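Local structure of FrnE protein (Deinococcus radiodurans, 5CO3) at residues 16-19 / 24-27; 191-196 / 201-206. The protein probably acts as a cytoplasmic thiol-disulfide oxidoreductase of the DsbA-like FrnE family, making or rearranging disulfide bonds through a thioredoxin-type domain. All blocks are in the same frame, centred on the assembly; numbering follows the deposited sequence.

Overall arrangement
The two contacts are neighbours in a thioredoxin-like domain, with centres about 8 Å apart. Contact 1 (16-19 with 24-27) joins strand 12-18 to the start of helix 23-38; contact 2 (191-196 with 201-206) is the hairpin next to that strand in the same sheet. A probable hydrogen bond from W17 N to F193 O, 3.0 Å, joins the neighbouring strands. The two also meet at the probable redox site, the CxxC of C22 and C25: the sulfur C25 SG of contact 1 packs 3.5 Å from P192 N of contact 2. Close by, W24 O touches A205 CB at 3.5 Å. A glycerol, probably from the crystallisation liquor, lies about 4 Å from the S18 side chain.

Contact 1. Residues 16-19 / 24-27; sequences IWSD and WCYI
S18 and D19 meet C25 where strand 12-18 ends beside the first turn of helix 23-38. The contact buries just 114 Å² between its segments, yet all three residues are buried in the fold. In the first shell, the hydroxyl of S18 lies alongside the side chain of the cysteine, with S18 OG 3.0 Å from C25 CB and 3.1 Å from C25 SG. The next residue adds its backbone: D19 N donates a hydrogen bond to C25 SG of 3.5 Å, and the angle at the hydrogen is 153°. The last strand residue and the one after it thus converge on one cysteine side chain, one by its hydroxyl and one by its main chain. The cysteine reaches them because its sulfur stands anti to its own carbonyl carbon (chi1 -75°), which carries SG out from the helix to the strand end. D19 O, 3.7 Å from C25 CB, packs against the root of the same side chain.

Further out, S18 OG is hydrogen-bonded to K129 NZ. The carboxylate of D19 turns away from the cysteine, OD1 pairing with H113 and T109 while OD2 takes the backbone N-H of L54; these three bonds should restrain the D19 backbone from which the N-H reaches the sulfur. Backbone bonds from I16 and S18 to H50 tie the strand to its parallel neighbour 45-51.

C22 has been seen disulfide-bonded to C25 and to C244 in structures of this protein; neither bond is present here. A cysteine pair spaced CxxC at the start of the helix in a beta-alpha-beta unit, here strand 12-18, helix 23-38 and strand 45-51, is typical of redox-active thioredoxin-fold proteins such as the DsbA family, and this is probably the redox pair.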
ATOM      1  N   ILE A  16      -4.333   1.098   4.816  1.00 32.24           N
ATOM      2  CA  ILE A  16      -4.085   0.267   3.649  1.00 28.64           C
ATOM      3  C   ILE A  16      -2.870  -0.618   3.854  1.00 33.26           C
ATOM      4  O   ILE A  16      -1.755  -0.131   4.069  1.00 35.14           O
ATOM      5  CB  ILE A  16      -3.886   1.105   2.375  1.00 28.55           C
ATOM      6  CG1 ILE A  16      -4.978   2.174   2.261  1.00 33.82           C
ATOM      7  CG2 ILE A  16      -3.895   0.204   1.146  1.00 30.48           C
ATOM      8  CD1 ILE A  16      -4.802   3.086   1.075  1.00 33.54           C
ATOM      9  N   TRP A  17      -3.095  -1.924   3.785  1.00 33.00           N
ATOM     10  CA  TRP A  17      -1.985  -2.876   3.800  1.00 27.06           C
ATOM     11  C   TRP A  17      -1.551  -3.163   2.372  1.00 31.04           C
ATOM     12  O   TRP A  17      -2.374  -3.359   1.479  1.00 30.62           O
ATOM     13  CB  TRP A  17      -2.381  -4.160   4.525  1.00 30.53           C
ATOM     14  CG  TRP A  17      -2.181  -4.078   6.016  1.00 30.31           C
ATOM     15  CD1 TRP A  17      -1.087  -4.492   6.719  1.00 30.32           C
ATOM     16  CD2 TRP A  17      -3.095  -3.538   6.977  1.00 38.81           C
ATOM     17  NE1 TRP A  17      -1.264  -4.251   8.061  1.00 32.00           N
ATOM     18  CE2 TRP A  17      -2.492  -3.669   8.247  1.00 37.26           C
ATOM     19  CE3 TRP A  17      -4.366  -2.964   6.889  1.00 36.48           C
ATOM     20  CZ2 TRP A  17      -3.115  -3.238   9.417  1.00 40.14           C
ATOM     21  CZ3 TRP A  17      -4.989  -2.544   8.057  1.00 41.79           C
ATOM     22  CH2 TRP A  17      -4.360  -2.683   9.302  1.00 40.09           C
ATOM     23  N   SER A  18      -0.241  -3.181   2.154  1.00 28.09           N
ATOM     24  CA  SER A  18       0.271  -3.231   0.804  1.00 26.07           C
ATOM     25  C   SER A  18       1.697  -3.776   0.828  1.00 25.77           C
ATOM     26  O   SER A  18       2.396  -3.603   1.823  1.00 27.40           O
ATOM     27  CB  SER A  18       0.238  -1.840   0.187  1.00 28.26           C
ATOM     28  OG  SER A  18       0.766  -1.851  -1.113  1.00 30.33           O
ATOM     29  N   ASP A  19       2.095  -4.440  -0.253  1.00 29.28           N
ATOM     30  CA  ASP A  19       3.494  -4.801  -0.460  1.00 25.84           C
ATOM     31  C   ASP A  19       4.013  -4.129  -1.717  1.00 24.10           C
ATOM     32  O   ASP A  19       3.320  -4.027  -2.728  1.00 25.36           O
ATOM     33  CB  ASP A  19       3.688  -6.320  -0.571  1.00 25.54           C
ATOM     34  CG  ASP A  19       5.150  -6.748  -0.363  1.00 33.21           C
ATOM     35  OD1 ASP A  19       6.010  -5.887  -0.060  1.00 24.39           O
ATOM     36  OD2 ASP A  19       5.426  -7.954  -0.480  1.00 27.54           O
ATOM     37  N   TRP A  24      -0.645  -5.386  -7.982  1.00 24.04           N
ATOM     38  CA  TRP A  24      -2.030  -4.980  -7.760  1.00 26.22           C
ATOM     39  C   TRP A  24      -2.087  -3.849  -6.743  1.00 24.75           C
ATOM     40  O   TRP A  24      -3.029  -3.062  -6.736  1.00 25.77           O
ATOM     41  CB  TRP A  24      -2.894  -6.161  -7.325  1.00 27.90           C
ATOM     42  CG  TRP A  24      -3.208  -7.060  -8.475  1.00 30.03           C
ATOM     43  CD1 TRP A  24      -2.691  -8.300  -8.712  1.00 31.23           C
ATOM     44  CD2 TRP A  24      -4.085  -6.774  -9.573  1.00 33.56           C
ATOM     45  NE1 TRP A  24      -3.195  -8.806  -9.883  1.00 34.77           N
ATOM     46  CE2 TRP A  24      -4.061  -7.893 -10.430  1.00 38.21           C
ATOM     47  CE3 TRP A  24      -4.899  -5.682  -9.909  1.00 32.98           C
ATOM     48  CZ2 TRP A  24      -4.814  -7.955 -11.603  1.00 34.64           C
ATOM     49  CZ3 TRP A  24      -5.649  -5.747 -11.076  1.00 34.79           C
ATOM     50  CH2 TRP A  24      -5.601  -6.875 -11.907  1.00 38.23           C
ATOM     51  N   CYS A  25      -1.056  -3.734  -5.910  1.00 23.67           N
ATOM     52  CA  CYS A  25      -1.040  -2.648  -4.937  1.00 25.47           C
ATOM     53  C   CYS A  25      -0.836  -1.289  -5.596  1.00 24.27           C
ATOM     54  O   CYS A  25      -1.382  -0.289  -5.136  1.00 23.56           O
ATOM     55  CB  CYS A  25       0.036  -2.906  -3.876  1.00 24.60           C
ATOM     56  SG  CYS A  25      -0.441  -4.184  -2.709  1.00 26.16           S
ATOM     57  N   TYR A  26      -0.030  -1.235  -6.653  1.00 22.84           N
ATOM     58  CA  TYR A  26       0.167   0.023  -7.354  1.00 24.26           C
ATOM     59  C   TYR A  26      -1.134   0.384  -8.085  1.00 24.12           C
ATOM     60  O   TYR A  26      -1.611   1.517  -8.003  1.00 21.85           O
ATOM     61  CB  TYR A  26       1.339  -0.082  -8.325  1.00 21.16           C
ATOM     62  CG  TYR A  26       2.077   1.201  -8.589  1.00 21.46           C
ATOM     63  CD1 TYR A  26       1.600   2.438  -8.135  1.00 21.90           C
ATOM     64  CD2 TYR A  26       3.282   1.178  -9.286  1.00 21.90           C
ATOM     65  CE1 TYR A  26       2.296   3.614  -8.398  1.00 21.69           C
ATOM     66  CE2 TYR A  26       3.977   2.335  -9.546  1.00 22.13           C
ATOM     67  CZ  TYR A  26       3.495   3.540  -9.109  1.00 21.82           C
ATOM     68  OH  TYR A  26       4.203   4.682  -9.380  1.00 23.80           O
ATOM     69  N   ILE A  27      -1.703  -0.599  -8.780  1.00 22.60           N
ATOM     70  CA  ILE A  27      -3.013  -0.436  -9.419  1.00 24.80           C
ATOM     71  C   ILE A  27      -4.061   0.043  -8.409  1.00 25.25           C
ATOM     72  O   ILE A  27      -4.819   0.984  -8.684  1.00 26.06           O
ATOM     73  CB  ILE A  27      -3.471  -1.745 -10.079  1.00 21.96           C
ATOM     74  CG1 ILE A  27      -2.649  -1.979 -11.350  1.00 27.52           C
ATOM     75  CG2 ILE A  27      -4.995  -1.715 -10.395  1.00 25.39           C
ATOM     76  CD1 ILE A  27      -2.614  -3.438 -11.842  1.00 29.02           C
TER

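Contact 2. Residues 191-196 / 201-206; sequences VPFFVL and GVSGAQ
F194 and V202 face each other as the hydrogen-bonded pair of an antiparallel hairpin. F194 N to V202 O and V202 N to F194 O are both 2.8 Å, and the first is almost straight at 173°. Beyond the last bridge, G204 N reaches P192 O at 2.8 Å. G204 has a positive phi (88°), where a CB would collide with the carbonyl oxygen of S203, so glycine suits it. P192 follows a cis peptide bond, and such a proline packed against the CxxC helix start, here on W24 and C25, is a hallmark of thioredoxin-fold oxidoreductases.

On one side of the hairpin, the F193 ring, with CG anti to the backbone N (chi1 -164°), swings over the partner strand: V202 O lies over one face, F193 CE2 comes 3.7 Å from S203 CB, and F193 CE1 approaches G201 CA. Cut back to an alanine, F193 would no longer reach across, and the S203 side chain and V202 O would probably lose the ring that packs on them. On the other side, F194 presents its ring edge to V202 O and G204 O, with F194 CE1 3.5 Å from the latter. V202 touches two neighbours, its CB 3.9 Å from F194 CB and its CG2 4.0 Å from L196 CD1, while L211 of helix 208-222 covers both F194 and V202. P192 CG packs 4.0 Å from A205 CB.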
ATOM      1  N   VAL A 191      -3.101  -8.595  -0.671  1.00 33.03           N
ATOM      2  CA  VAL A 191      -2.999  -7.143  -0.773  1.00 33.69           C
ATOM      3  C   VAL A 191      -3.271  -6.660  -2.193  1.00 28.57           C
ATOM      4  O   VAL A 191      -3.066  -7.393  -3.154  1.00 31.80           O
ATOM      5  CB  VAL A 191      -1.608  -6.653  -0.301  1.00 34.49           C
ATOM      6  CG1 VAL A 191      -1.513  -6.743   1.214  1.00 34.47           C
ATOM      7  CG2 VAL A 191      -0.485  -7.448  -0.975  1.00 33.87           C
ATOM      8  N   PRO A 192      -3.725  -5.408  -2.349  1.00 27.41           N
ATOM      9  CA  PRO A 192      -3.971  -4.415  -1.304  1.00 26.33           C
ATOM     10  C   PRO A 192      -5.214  -4.735  -0.490  1.00 32.91           C
ATOM     11  O   PRO A 192      -6.135  -5.392  -0.978  1.00 32.51           O
ATOM     12  CB  PRO A 192      -4.154  -3.125  -2.098  1.00 23.46           C
ATOM     13  CG  PRO A 192      -4.704  -3.567  -3.397  1.00 29.32           C
ATOM     14  CD  PRO A 192      -4.032  -4.881  -3.685  1.00 27.82           C
ATOM     15  N   PHE A 193      -5.222  -4.290   0.756  1.00 32.50           N
ATOM     16  CA  PHE A 193      -6.395  -4.441   1.597  1.00 32.53           C
ATOM     17  C   PHE A 193      -6.706  -3.104   2.251  1.00 31.29           C
ATOM     18  O   PHE A 193      -5.854  -2.521   2.916  1.00 33.86           O
ATOM     19  CB  PHE A 193      -6.183  -5.532   2.653  1.00 33.64           C
ATOM     20  CG  PHE A 193      -7.456  -5.999   3.300  1.00 45.28           C
ATOM     21  CD1 PHE A 193      -8.027  -5.275   4.326  1.00 37.77           C
ATOM     22  CD2 PHE A 193      -8.084  -7.156   2.868  1.00 45.75           C
ATOM     23  CE1 PHE A 193      -9.207  -5.700   4.925  1.00 40.93           C
ATOM     24  CE2 PHE A 193      -9.258  -7.586   3.456  1.00 47.73           C
ATOM     25  CZ  PHE A 193      -9.818  -6.860   4.488  1.00 45.66           C
ATOM     26  N   PHE A 194      -7.939  -2.632   2.063  1.00 34.27           N
ATOM     27  CA  PHE A 194      -8.372  -1.353   2.614  1.00 36.65           C
ATOM     28  C   PHE A 194      -9.243  -1.514   3.852  1.00 36.05           C
ATOM     29  O   PHE A 194     -10.143  -2.356   3.894  1.00 39.01           O
ATOM     30  CB  PHE A 194      -9.162  -0.556   1.573  1.00 32.56           C
ATOM     31  CG  PHE A 194      -8.424  -0.299   0.300  1.00 29.69           C
ATOM     32  CD1 PHE A 194      -8.350  -1.272  -0.687  1.00 29.87           C
ATOM     33  CD2 PHE A 194      -7.823   0.925   0.069  1.00 32.38           C
ATOM     34  CE1 PHE A 194      -7.692  -1.035  -1.869  1.00 30.21           C
ATOM     35  CE2 PHE A 194      -7.164   1.174  -1.112  1.00 28.46           C
ATOM     36  CZ  PHE A 194      -7.097   0.189  -2.093  1.00 30.02           C
ATOM     37  N   VAL A 195      -8.972  -0.702   4.867  1.00 35.26           N
ATOM     38  CA  VAL A 195      -9.843  -0.624   6.027  1.00 41.88           C
ATOM     39  C   VAL A 195     -10.288   0.824   6.169  1.00 39.44           C
ATOM     40  O   VAL A 195      -9.457   1.733   6.253  1.00 35.86           O
ATOM     41  CB  VAL A 195      -9.150  -1.105   7.312  1.00 44.05           C
ATOM     42  CG1 VAL A 195     -10.068  -0.910   8.504  1.00 47.48           C
ATOM     43  CG2 VAL A 195      -8.752  -2.561   7.175  1.00 45.88           C
ATOM     44  N   LEU A 196     -11.598   1.039   6.158  1.00 39.79           N
ATOM     45  CA  LEU A 196     -12.140   2.385   6.227  1.00 42.12           C
ATOM     46  C   LEU A 196     -12.906   2.603   7.536  1.00 44.95           C
ATOM     47  O   LEU A 196     -13.764   1.798   7.929  1.00 45.21           O
ATOM     48  CB  LEU A 196     -13.039   2.659   5.016  1.00 42.07           C
ATOM     49  CG  LEU A 196     -12.413   2.652   3.616  1.00 43.17           C
ATOM     50  CD1 LEU A 196     -12.405   1.261   2.979  1.00 39.00           C
ATOM     51  CD2 LEU A 196     -13.143   3.636   2.720  1.00 40.77           C
ATOM     52  N   GLY A 201     -14.005  -3.232   5.471  1.00 46.47           N
ATOM     53  CA  GLY A 201     -12.900  -3.808   4.733  1.00 46.35           C
ATOM     54  C   GLY A 201     -13.183  -3.917   3.248  1.00 48.70           C
ATOM     55  O   GLY A 201     -14.286  -4.282   2.838  1.00 54.18           O
ATOM     56  N   VAL A 202     -12.186  -3.574   2.441  1.00 41.96           N
ATOM     57  CA  VAL A 202     -12.263  -3.771   0.998  1.00 37.92           C
ATOM     58  C   VAL A 202     -11.037  -4.563   0.556  1.00 39.76           C
ATOM     59  O   VAL A 202      -9.905  -4.108   0.699  1.00 38.31           O
ATOM     60  CB  VAL A 202     -12.357  -2.432   0.229  1.00 37.93           C
ATOM     61  CG1 VAL A 202     -12.238  -2.663  -1.272  1.00 40.55           C
ATOM     62  CG2 VAL A 202     -13.668  -1.711   0.557  1.00 37.36           C
ATOM     63  N   SER A 203     -11.272  -5.763   0.040  1.00 38.25           N
ATOM     64  CA  SER A 203     -10.196  -6.668  -0.332  1.00 36.25           C
ATOM     65  C   SER A 203      -9.826  -6.564  -1.808  1.00 39.47           C
ATOM     66  O   SER A 203     -10.681  -6.695  -2.677  1.00 42.29           O
ATOM     67  CB  SER A 203     -10.591  -8.101  -0.001  1.00 39.07           C
ATOM     68  OG  SER A 203      -9.632  -9.000  -0.521  1.00 40.21           O
ATOM     69  N   GLY A 204      -8.547  -6.335  -2.086  1.00 35.09           N
ATOM     70  CA  GLY A 204      -8.056  -6.287  -3.453  1.00 31.85           C
ATOM     71  C   GLY A 204      -8.156  -4.903  -4.059  1.00 33.48           C
ATOM     72  O   GLY A 204      -8.692  -3.988  -3.435  1.00 32.62           O
ATOM     73  N   ALA A 205      -7.646  -4.759  -5.280  1.00 32.43           N
ATOM     74  CA  ALA A 205      -7.646  -3.488  -5.994  1.00 30.66           C
ATOM     75  C   ALA A 205      -8.977  -3.250  -6.692  1.00 33.77           C
ATOM     76  O   ALA A 205      -9.088  -3.382  -7.915  1.00 37.19           O
ATOM     77  CB  ALA A 205      -6.504  -3.447  -7.009  1.00 36.18           C
ATOM     78  N   GLN A 206      -9.988  -2.890  -5.909  1.00 31.98           N
ATOM     79  CA  GLN A 206     -11.335  -2.733  -6.436  1.00 31.49           C
ATOM     80  C   GLN A 206     -11.527  -1.423  -7.197  1.00 29.85           C
ATOM     81  O   GLN A 206     -10.711  -0.504  -7.107  1.00 29.97           O
ATOM     82  CB  GLN A 206     -12.355  -2.844  -5.299  1.00 38.12           C
ATOM     83  CG  GLN A 206     -12.248  -4.158  -4.557  1.00 44.14           C
ATOM     84  CD  GLN A 206     -13.589  -4.784  -4.220  1.00 55.15           C
ATOM     85  OE1 GLN A 206     -14.634  -4.410  -4.765  1.00 53.90           O
ATOM     86  NE2 GLN A 206     -13.565  -5.754  -3.315  1.00 54.27           N
TER